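Intracellular protease/amidase (Salmonella enterica subsp. enterica serovar Typhimurium, PDB 4K2H) is of unknown function but belongs to the DJ-1/PfpI family, binds zinc and may act as a peptidase. Local coordinates at residues A[5-10]-A[30-35]; A[24-29]-A[162-167]. The protein carries 1 engineered substitution. All blocks are in the same frame, centred on the assembly; numbering follows the deposited sequence.

How the contacts relate
From the N terminus, the chain runs out along strand 6-11, returns through helix 17-29 and runs out again along strand 33-38, parallel to the first. Contact 1 closes this first loop by pairing 5-10 with 30-35, so the two strands lie side by side in the parallel sheet. Contact 2 spans far more sequence: 24-29, on the helix inside that loop, meets 162-167 on helix 159-171. The two loops therefore cross, since the segments alternate along the chain. Their centres lie about 9 Å apart, and a probable hydrogen bond from Arg28 NH2 to Val34 O links them. Together they tie the sheet, its crossover helix and a late helix into one layered body.

Contact 1: A[5-10]-A[30-35]; sequences KKVAVL and LHIDVE
Val7 and Val34 sit opposite each other on two parallel strands, and the backbone of Val7 is gripped from both ends: its N donates to Asp33 O at 2.8 Å, and its O accepts from Glu35 N, also at 2.8 Å. Val9 N carries the pattern on to Glu35 O, while the bond from Asp33 N to Lys5 O at the other end is weak. CA-H...O contacts fill in between, such as Val34 CA to Val7 O. From CB outward, the Val7 side chain first meets Asp33 O, 3.8 Å from Val7 CB. With CG1 anti to the backbone N (chi1 177°), Val7 CG2 lies anti to the carbonyl carbon, beside the N, and meets Ile32 CG2 at 3.8 Å; beyond the two segments the side chain also packs on Val71 and Leu170. This pairing joins the two strands of a right-handed beta-alpha-beta crossover, strand 6-11, helix 17-29 and strand 33-38, in the DJ-1/PfpI sheet. Val7, Val9 and Val34 share the sheet face covered by helices, where Leu27 packs on Val7 and Val34, and Val9 CG2 touches Val34 CG1 at 3.8 Å. On the other face, Lys6 and Asp33 run side by side, pointing the same way, with Lys6 CG 3.9 Å from Asp33 CB. Lys6 makes a cation-pi contact with Phe67, and the extended Glu35 chain ends in a salt bridge with Arg62.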
ATOM      1  N   LYS A   5     -13.208   3.013 -17.537  1.00 52.24           N
ATOM      2  CA  LYS A   5     -13.516   3.913 -16.439  1.00 46.68           C
ATOM      3  C   LYS A   5     -12.286   4.687 -15.971  1.00 43.37           C
ATOM      4  O   LYS A   5     -11.166   4.200 -16.123  1.00 41.55           O
ATOM      5  CB  LYS A   5     -14.063   3.084 -15.285  1.00 45.89           C
ATOM      6  CG  LYS A   5     -15.354   2.351 -15.609  1.00 45.85           C
ATOM      7  CD  LYS A   5     -16.533   3.291 -15.479  1.00 45.63           C
ATOM      8  CE  LYS A   5     -17.753   2.754 -16.207  1.00 47.06           C
ATOM      9  NZ  LYS A   5     -18.876   3.704 -16.029  1.00 48.30           N
ATOM     10  N   LYS A   6     -12.512   5.856 -15.363  1.00 41.37           N
ATOM     11  CA  LYS A   6     -11.441   6.736 -14.833  1.00 41.06           C
ATOM     12  C   LYS A   6     -11.635   7.096 -13.360  1.00 36.92           C
ATOM     13  O   LYS A   6     -12.719   7.545 -12.969  1.00 36.69           O
ATOM     14  CB  LYS A   6     -11.459   8.067 -15.569  1.00 45.40           C
ATOM     15  CG  LYS A   6     -10.680   8.161 -16.856  1.00 50.56           C
ATOM     16  CD  LYS A   6     -10.546   9.642 -17.250  1.00 55.02           C
ATOM     17  CE  LYS A   6     -11.870  10.414 -17.067  1.00 56.73           C
ATOM     18  NZ  LYS A   6     -11.819  11.817 -17.565  1.00 58.13           N
ATOM     19  N   VAL A   7     -10.575   6.959 -12.569  1.00 33.33           N
ATOM     20  CA  VAL A   7     -10.608   7.255 -11.158  1.00 31.13           C
ATOM     21  C   VAL A   7      -9.533   8.293 -10.827  1.00 30.34           C
ATOM     22  O   VAL A   7      -8.416   8.185 -11.300  1.00 30.17           O
ATOM     23  CB  VAL A   7     -10.358   5.980 -10.337  1.00 31.20           C
ATOM     24  CG1 VAL A   7     -10.305   6.277  -8.835  1.00 29.83           C
ATOM     25  CG2 VAL A   7     -11.435   4.934 -10.648  1.00 31.47           C
ATOM     26  N   ALA A   8      -9.912   9.309 -10.048  1.00 28.76           N
ATOM     27  CA  ALA A   8      -8.989  10.298  -9.474  1.00 29.11           C
ATOM     28  C   ALA A   8      -8.702   9.958  -8.004  1.00 28.11           C
ATOM     29  O   ALA A   8      -9.634   9.730  -7.219  1.00 27.88           O
ATOM     30  CB  ALA A   8      -9.578  11.710  -9.569  1.00 28.59           C
ATOM     31  N   VAL A   9      -7.431   9.915  -7.632  1.00 26.55           N
ATOM     32  CA  VAL A   9      -7.060   9.691  -6.233  1.00 26.07           C
ATOM     33  C   VAL A   9      -6.439  11.000  -5.787  1.00 26.39           C
ATOM     34  O   VAL A   9      -5.456  11.466  -6.372  1.00 25.65           O
ATOM     35  CB  VAL A   9      -6.062   8.531  -6.080  1.00 26.62           C
ATOM     36  CG1 VAL A   9      -5.640   8.323  -4.619  1.00 26.23           C
ATOM     37  CG2 VAL A   9      -6.649   7.248  -6.636  1.00 26.98           C
ATOM     38  N   LEU A  10      -7.037  11.630  -4.787  1.00 26.45           N
ATOM     39  CA  LEU A  10      -6.543  12.931  -4.354  1.00 26.35           C
ATOM     40  C   LEU A  10      -5.453  12.735  -3.316  1.00 25.32           C
ATOM     41  O   LEU A  10      -5.618  12.004  -2.338  1.00 25.20           O
ATOM     42  CB  LEU A  10      -7.669  13.800  -3.770  1.00 26.39           C
ATOM     43  CG  LEU A  10      -8.883  14.027  -4.675  1.00 26.76           C
ATOM     44  CD1 LEU A  10      -9.790  15.076  -4.072  1.00 26.99           C
ATOM     45  CD2 LEU A  10      -8.498  14.433  -6.080  1.00 27.23           C
ATOM     46  N   LEU A  30      -6.832  -4.123 -12.568  1.00 38.76           N
ATOM     47  CA  LEU A  30      -8.028  -4.299 -13.406  1.00 39.26           C
ATOM     48  C   LEU A  30      -8.059  -3.363 -14.592  1.00 41.32           C
ATOM     49  O   LEU A  30      -9.117  -3.127 -15.130  1.00 42.72           O
ATOM     50  CB  LEU A  30      -9.258  -4.024 -12.569  1.00 39.31           C
ATOM     51  CG  LEU A  30      -9.414  -5.040 -11.455  1.00 40.02           C
ATOM     52  CD1 LEU A  30     -10.277  -4.482 -10.360  1.00 40.40           C
ATOM     53  CD2 LEU A  30     -10.005  -6.324 -12.025  1.00 41.62           C
ATOM     54  N   HIS A  31      -6.917  -2.767 -14.949  1.00 44.14           N
ATOM     55  CA  HIS A  31      -6.832  -1.849 -16.071  1.00 45.31           C
ATOM     56  C   HIS A  31      -7.887  -0.734 -16.026  1.00 42.15           C
ATOM     57  O   HIS A  31      -8.238  -0.189 -17.056  1.00 41.61           O
ATOM     58  CB  HIS A  31      -6.959  -2.615 -17.401  1.00 50.86           C
ATOM     59  CG  HIS A  31      -6.031  -3.785 -17.523  1.00 55.78           C
ATOM     60  ND1 HIS A  31      -4.709  -3.648 -17.883  1.00 58.62           N
ATOM     61  CD2 HIS A  31      -6.235  -5.113 -17.341  1.00 58.39           C
ATOM     62  CE1 HIS A  31      -4.135  -4.837 -17.915  1.00 58.80           C
ATOM     63  NE2 HIS A  31      -5.039  -5.743 -17.589  1.00 59.04           N
ATOM     64  N   ILE A  32      -8.393  -0.402 -14.841  1.00 39.90           N
ATOM     65  CA  ILE A  32      -9.152   0.835 -14.644  1.00 37.80           C
ATOM     66  C   ILE A  32      -8.162   2.003 -14.677  1.00 37.43           C
ATOM     67  O   ILE A  32      -7.131   1.952 -14.026  1.00 40.33           O
ATOM     68  CB  ILE A  32      -9.934   0.808 -13.320  1.00 36.41           C
ATOM     69  CG1 ILE A  32     -10.980  -0.317 -13.369  1.00 36.22           C
ATOM     70  CG2 ILE A  32     -10.568   2.157 -13.022  1.00 35.05           C
ATOM     71  CD1 ILE A  32     -11.677  -0.579 -12.056  1.00 36.01           C
ATOM     72  N   ASP A  33      -8.453   3.030 -15.465  1.00 37.97           N
ATOM     73  CA  ASP A  33      -7.606   4.233 -15.538  1.00 39.33           C
ATOM     74  C   ASP A  33      -7.571   4.958 -14.208  1.00 37.23           C
ATOM     75  O   ASP A  33      -8.634   5.287 -13.670  1.00 37.95           O
ATOM     76  CB  ASP A  33      -8.201   5.197 -16.537  1.00 41.90           C
ATOM     77  CG  ASP A  33      -7.356   5.385 -17.716  1.00 46.84           C
ATOM     78  OD1 ASP A  33      -6.981   4.388 -18.362  1.00 48.67           O
ATOM     79  OD2 ASP A  33      -7.084   6.563 -18.009  1.00 53.73           O
ATOM     80  N   VAL A  34      -6.376   5.186 -13.676  1.00 34.93           N
ATOM     81  CA  VAL A  34      -6.209   5.930 -12.419  1.00 33.35           C
ATOM     82  C   VAL A  34      -5.305   7.154 -12.640  1.00 31.92           C
ATOM     83  O   VAL A  34      -4.273   7.055 -13.287  1.00 32.12           O
ATOM     84  CB  VAL A  34      -5.631   5.047 -11.298  1.00 33.15           C
ATOM     85  CG1 VAL A  34      -5.636   5.799  -9.982  1.00 33.93           C
ATOM     86  CG2 VAL A  34      -6.450   3.770 -11.109  1.00 34.89           C
ATOM     87  N   GLU A  35      -5.724   8.311 -12.151  1.00 32.10           N
ATOM     88  CA  GLU A  35      -4.859   9.498 -12.067  1.00 32.76           C
ATOM     89  C   GLU A  35      -4.728   9.967 -10.632  1.00 29.54           C
ATOM     90  O   GLU A  35      -5.721  10.266  -9.983  1.00 29.21           O
ATOM     91  CB  GLU A  35      -5.415  10.637 -12.899  1.00 36.38           C
ATOM     92  CG  GLU A  35      -4.656  10.901 -14.179  1.00 39.64           C
ATOM     93  CD  GLU A  35      -5.043  12.214 -14.834  1.00 41.68           C
ATOM     94  OE1 GLU A  35      -6.019  12.867 -14.423  1.00 41.90           O
ATOM     95  OE2 GLU A  35      -4.333  12.606 -15.771  1.00 45.58           O
TER

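Contact 2: A[24-29]-A[162-167]; sequences LDILRR and FALTLS. With ZN (zinc ion), chain P.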
ATOM      1  N   LEU A  24      -5.031   2.158  -5.469  1.00 26.08           N
ATOM      2  CA  LEU A  24      -4.506   2.408  -6.781  1.00 26.98           C
ATOM      3  C   LEU A  24      -3.997   1.118  -7.435  1.00 27.15           C
ATOM      4  O   LEU A  24      -4.223   0.862  -8.613  1.00 28.24           O
ATOM      5  CB  LEU A  24      -3.399   3.449  -6.648  1.00 27.64           C
ATOM      6  CG  LEU A  24      -2.782   3.840  -7.947  1.00 28.08           C
ATOM      7  CD1 LEU A  24      -2.400   5.308  -7.843  1.00 28.22           C
ATOM      8  CD2 LEU A  24      -1.615   2.907  -8.261  1.00 28.17           C
ATOM      9  N   ASP A  25      -3.289   0.312  -6.677  1.00 26.84           N
ATOM     10  CA  ASP A  25      -2.790  -0.962  -7.202  1.00 27.86           C
ATOM     11  C   ASP A  25      -3.960  -1.851  -7.688  1.00 27.61           C
ATOM     12  O   ASP A  25      -3.927  -2.422  -8.782  1.00 26.26           O
ATOM     13  CB  ASP A  25      -1.935  -1.658  -6.129  1.00 27.16           C
ATOM     14  CG  ASP A  25      -1.721  -3.113  -6.383  1.00 28.90           C
ATOM     15  OD1 ASP A  25      -0.603  -3.447  -6.782  1.00 30.78           O
ATOM     16  OD2 ASP A  25      -2.628  -3.970  -6.143  1.00 29.50           O
ATOM     17  N   ILE A  26      -4.990  -1.974  -6.871  1.00 29.36           N
ATOM     18  CA  ILE A  26      -6.120  -2.858  -7.241  1.00 30.22           C
ATOM     19  C   ILE A  26      -6.766  -2.357  -8.536  1.00 31.39           C
ATOM     20  O   ILE A  26      -6.913  -3.115  -9.507  1.00 33.43           O
ATOM     21  CB  ILE A  26      -7.166  -2.926  -6.116  1.00 30.67           C
ATOM     22  CG1 ILE A  26      -6.560  -3.585  -4.872  1.00 30.73           C
ATOM     23  CG2 ILE A  26      -8.426  -3.669  -6.561  1.00 31.09           C
ATOM     24  CD1 ILE A  26      -6.081  -4.998  -5.090  1.00 31.02           C
ATOM     25  N   LEU A  27      -7.100  -1.069  -8.560  1.00 30.70           N
ATOM     26  CA  LEU A  27      -7.710  -0.453  -9.721  1.00 30.94           C
ATOM     27  C   LEU A  27      -6.868  -0.667 -10.975  1.00 32.28           C
ATOM     28  O   LEU A  27      -7.412  -1.036 -12.032  1.00 32.55           O
ATOM     29  CB  LEU A  27      -7.959   1.038  -9.496  1.00 30.71           C
ATOM     30  CG  LEU A  27      -8.986   1.456  -8.418  1.00 30.32           C
ATOM     31  CD1 LEU A  27      -8.885   2.952  -8.124  1.00 30.00           C
ATOM     32  CD2 LEU A  27     -10.403   1.131  -8.842  1.00 31.36           C
ATOM     33  N   ARG A  28      -5.563  -0.449 -10.868  1.00 31.18           N
ATOM     34  CA  ARG A  28      -4.693  -0.563 -12.028  1.00 32.24           C
ATOM     35  C   ARG A  28      -4.471  -2.023 -12.436  1.00 33.64           C
ATOM     36  O   ARG A  28      -4.223  -2.286 -13.605  1.00 34.50           O
ATOM     37  CB  ARG A  28      -3.343   0.195 -11.835  1.00 32.30           C
ATOM     38  CG  ARG A  28      -3.412   1.659 -12.262  1.00 32.52           C
ATOM     39  CD  ARG A  28      -2.140   2.483 -11.973  1.00 34.05           C
ATOM     40  NE  ARG A  28      -2.307   3.921 -12.270  1.00 33.99           N
ATOM     41  CZ  ARG A  28      -1.526   4.921 -11.843  1.00 35.29           C
ATOM     42  NH1 ARG A  28      -0.463   4.725 -11.053  1.00 34.42           N
ATOM     43  NH2 ARG A  28      -1.839   6.167 -12.181  1.00 35.99           N
ATOM     44  N   ARG A  29      -4.584  -2.976 -11.512  1.00 35.21           N
ATOM     45  CA  ARG A  29      -4.519  -4.397 -11.906  1.00 35.77           C
ATOM     46  C   ARG A  29      -5.685  -4.745 -12.815  1.00 37.84           C
ATOM     47  O   ARG A  29      -5.540  -5.552 -13.725  1.00 36.96           O
ATOM     48  CB  ARG A  29      -4.557  -5.333 -10.710  1.00 36.30           C
ATOM     49  CG  ARG A  29      -3.212  -5.600 -10.081  1.00 35.88           C
ATOM     50  CD  ARG A  29      -3.378  -6.253  -8.743  1.00 35.71           C
ATOM     51  NE  ARG A  29      -2.206  -6.031  -7.926  1.00 36.55           N
ATOM     52  CZ  ARG A  29      -1.097  -6.750  -7.994  1.00 36.60           C
ATOM     53  NH1 ARG A  29      -1.006  -7.769  -8.826  1.00 36.07           N
ATOM     54  NH2 ARG A  29      -0.067  -6.436  -7.204  1.00 38.50           N
ATOM     55  N   PHE A 162     -12.534  -2.399   0.357  1.00 33.08           N
ATOM     56  CA  PHE A 162     -12.906  -1.087  -0.181  1.00 31.36           C
ATOM     57  C   PHE A 162     -12.564  -0.971  -1.658  1.00 30.55           C
ATOM     58  O   PHE A 162     -13.413  -0.570  -2.473  1.00 29.00           O
ATOM     59  CB  PHE A 162     -12.225   0.008   0.654  1.00 30.82           C
ATOM     60  CG  PHE A 162     -12.258   1.388   0.033  1.00 30.77           C
ATOM     61  CD1 PHE A 162     -13.358   2.229   0.215  1.00 31.27           C
ATOM     62  CD2 PHE A 162     -11.170   1.859  -0.695  1.00 29.85           C
ATOM     63  CE1 PHE A 162     -13.377   3.505  -0.339  1.00 30.05           C
ATOM     64  CE2 PHE A 162     -11.179   3.134  -1.236  1.00 30.58           C
ATOM     65  CZ  PHE A 162     -12.300   3.950  -1.073  1.00 30.63           C
ATOM     66  N   ALA A 163     -11.325  -1.321  -1.993  1.00 29.30           N
ATOM     67  CA  ALA A 163     -10.841  -1.244  -3.366  1.00 30.21           C
ATOM     68  C   ALA A 163     -11.572  -2.216  -4.307  1.00 31.20           C
ATOM     69  O   ALA A 163     -11.951  -1.852  -5.421  1.00 30.05           O
ATOM     70  CB  ALA A 163      -9.335  -1.502  -3.408  1.00 29.79           C
ATOM     71  N   LEU A 164     -11.763  -3.462  -3.860  1.00 32.30           N
ATOM     72  CA  LEU A 164     -12.455  -4.448  -4.706  1.00 32.66           C
ATOM     73  C   LEU A 164     -13.912  -4.027  -4.912  1.00 32.21           C
ATOM     74  O   LEU A 164     -14.405  -4.049  -6.023  1.00 32.25           O
ATOM     75  CB  LEU A 164     -12.309  -5.854  -4.142  1.00 32.84           C
ATOM     76  CG  LEU A 164     -10.846  -6.321  -4.091  1.00 33.14           C
ATOM     77  CD1 LEU A 164     -10.711  -7.518  -3.176  1.00 34.27           C
ATOM     78  CD2 LEU A 164     -10.226  -6.639  -5.452  1.00 32.65           C
ATOM     79  N   THR A 165     -14.565  -3.556  -3.861  1.00 33.22           N
ATOM     80  CA  THR A 165     -15.950  -3.089  -3.972  1.00 35.71           C
ATOM     81  C   THR A 165     -16.096  -1.908  -4.908  1.00 35.38           C
ATOM     82  O   THR A 165     -16.975  -1.898  -5.789  1.00 36.50           O
ATOM     83  CB  THR A 165     -16.521  -2.721  -2.601  1.00 35.95           C
ATOM     84  OG1 THR A 165     -16.429  -3.876  -1.793  1.00 38.50           O
ATOM     85  CG2 THR A 165     -17.987  -2.317  -2.685  1.00 36.23           C
ATOM     86  N   LEU A 166     -15.229  -0.923  -4.741  1.00 33.93           N
ATOM     87  CA  LEU A 166     -15.195   0.192  -5.666  1.00 33.77           C
ATOM     88  C   LEU A 166     -15.025  -0.322  -7.093  1.00 34.31           C
ATOM     89  O   LEU A 166     -15.747   0.111  -7.992  1.00 33.86           O
ATOM     90  CB  LEU A 166     -14.060   1.158  -5.307  1.00 33.63           C
ATOM     91  CG  LEU A 166     -13.734   2.245  -6.337  1.00 33.25           C
ATOM     92  CD1 LEU A 166     -14.953   3.092  -6.671  1.00 33.55           C
ATOM     93  CD2 LEU A 166     -12.606   3.128  -5.827  1.00 34.10           C
ATOM     94  N   SER A 167     -14.064  -1.230  -7.304  1.00 33.57           N
ATOM     95  CA  SER A 167     -13.765  -1.715  -8.649  1.00 34.53           C
ATOM     96  C   SER A 167     -14.975  -2.413  -9.273  1.00 36.40           C
ATOM     97  O   SER A 167     -15.293  -2.223 -10.446  1.00 36.01           O
ATOM     98  CB  SER A 167     -12.611  -2.707  -8.623  1.00 35.91           C
ATOM     99  OG  SER A 167     -11.398  -2.104  -8.211  1.00 36.16           O
TER
HETATM  100 ZN    ZN P 201       0.982  -2.380  -7.654  1.00 34.66          ZN
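Ile26 drives its branched side chain against helix 159-171, and the tight part of the contact gathers around it. Its CB and CG1 both lie 3.8 Å from Ala163 CB. This small methyl lets the axes of segments 24-29 and 162-167 approach to 9.1 Å, crossing at -37°. CG2, anti to the backbone N of Ile26, reaches on to Leu164 CD2 at 3.6 Å, where the two side chains cross at about a right angle. Next to them, Leu27 CD2 rests 3.4 Å from Ser167 OG. Ser167 OG donates to Ala163 O at 2.9 Å from above the carbonyl plane, which gives this hydroxyl a partner inside an apolar seam; Ser167 N reaches the same oxygen from the opposite face. Toward Leu166 the fit is looser, with Leu27 CD2 still 4.2 Å from Leu166 CD2. On the far side of helix 17-29, facing the second subunit, charged residues join Leu24. There Arg29 NE meets Asp25 OD2 at 2.8 Å on its syn side, nearly in the guanidinium plane though tilted 31° out of the carboxylate plane, a salt bridge that should help orient the carboxylate. Asp25 OD1 binds zinc at 2.1 Å. Glu16, Glu17 and His49 of the second subunit complete the site, so a helix buried on one side by the alpha/beta core contributes on the other to an intersubunit zinc site.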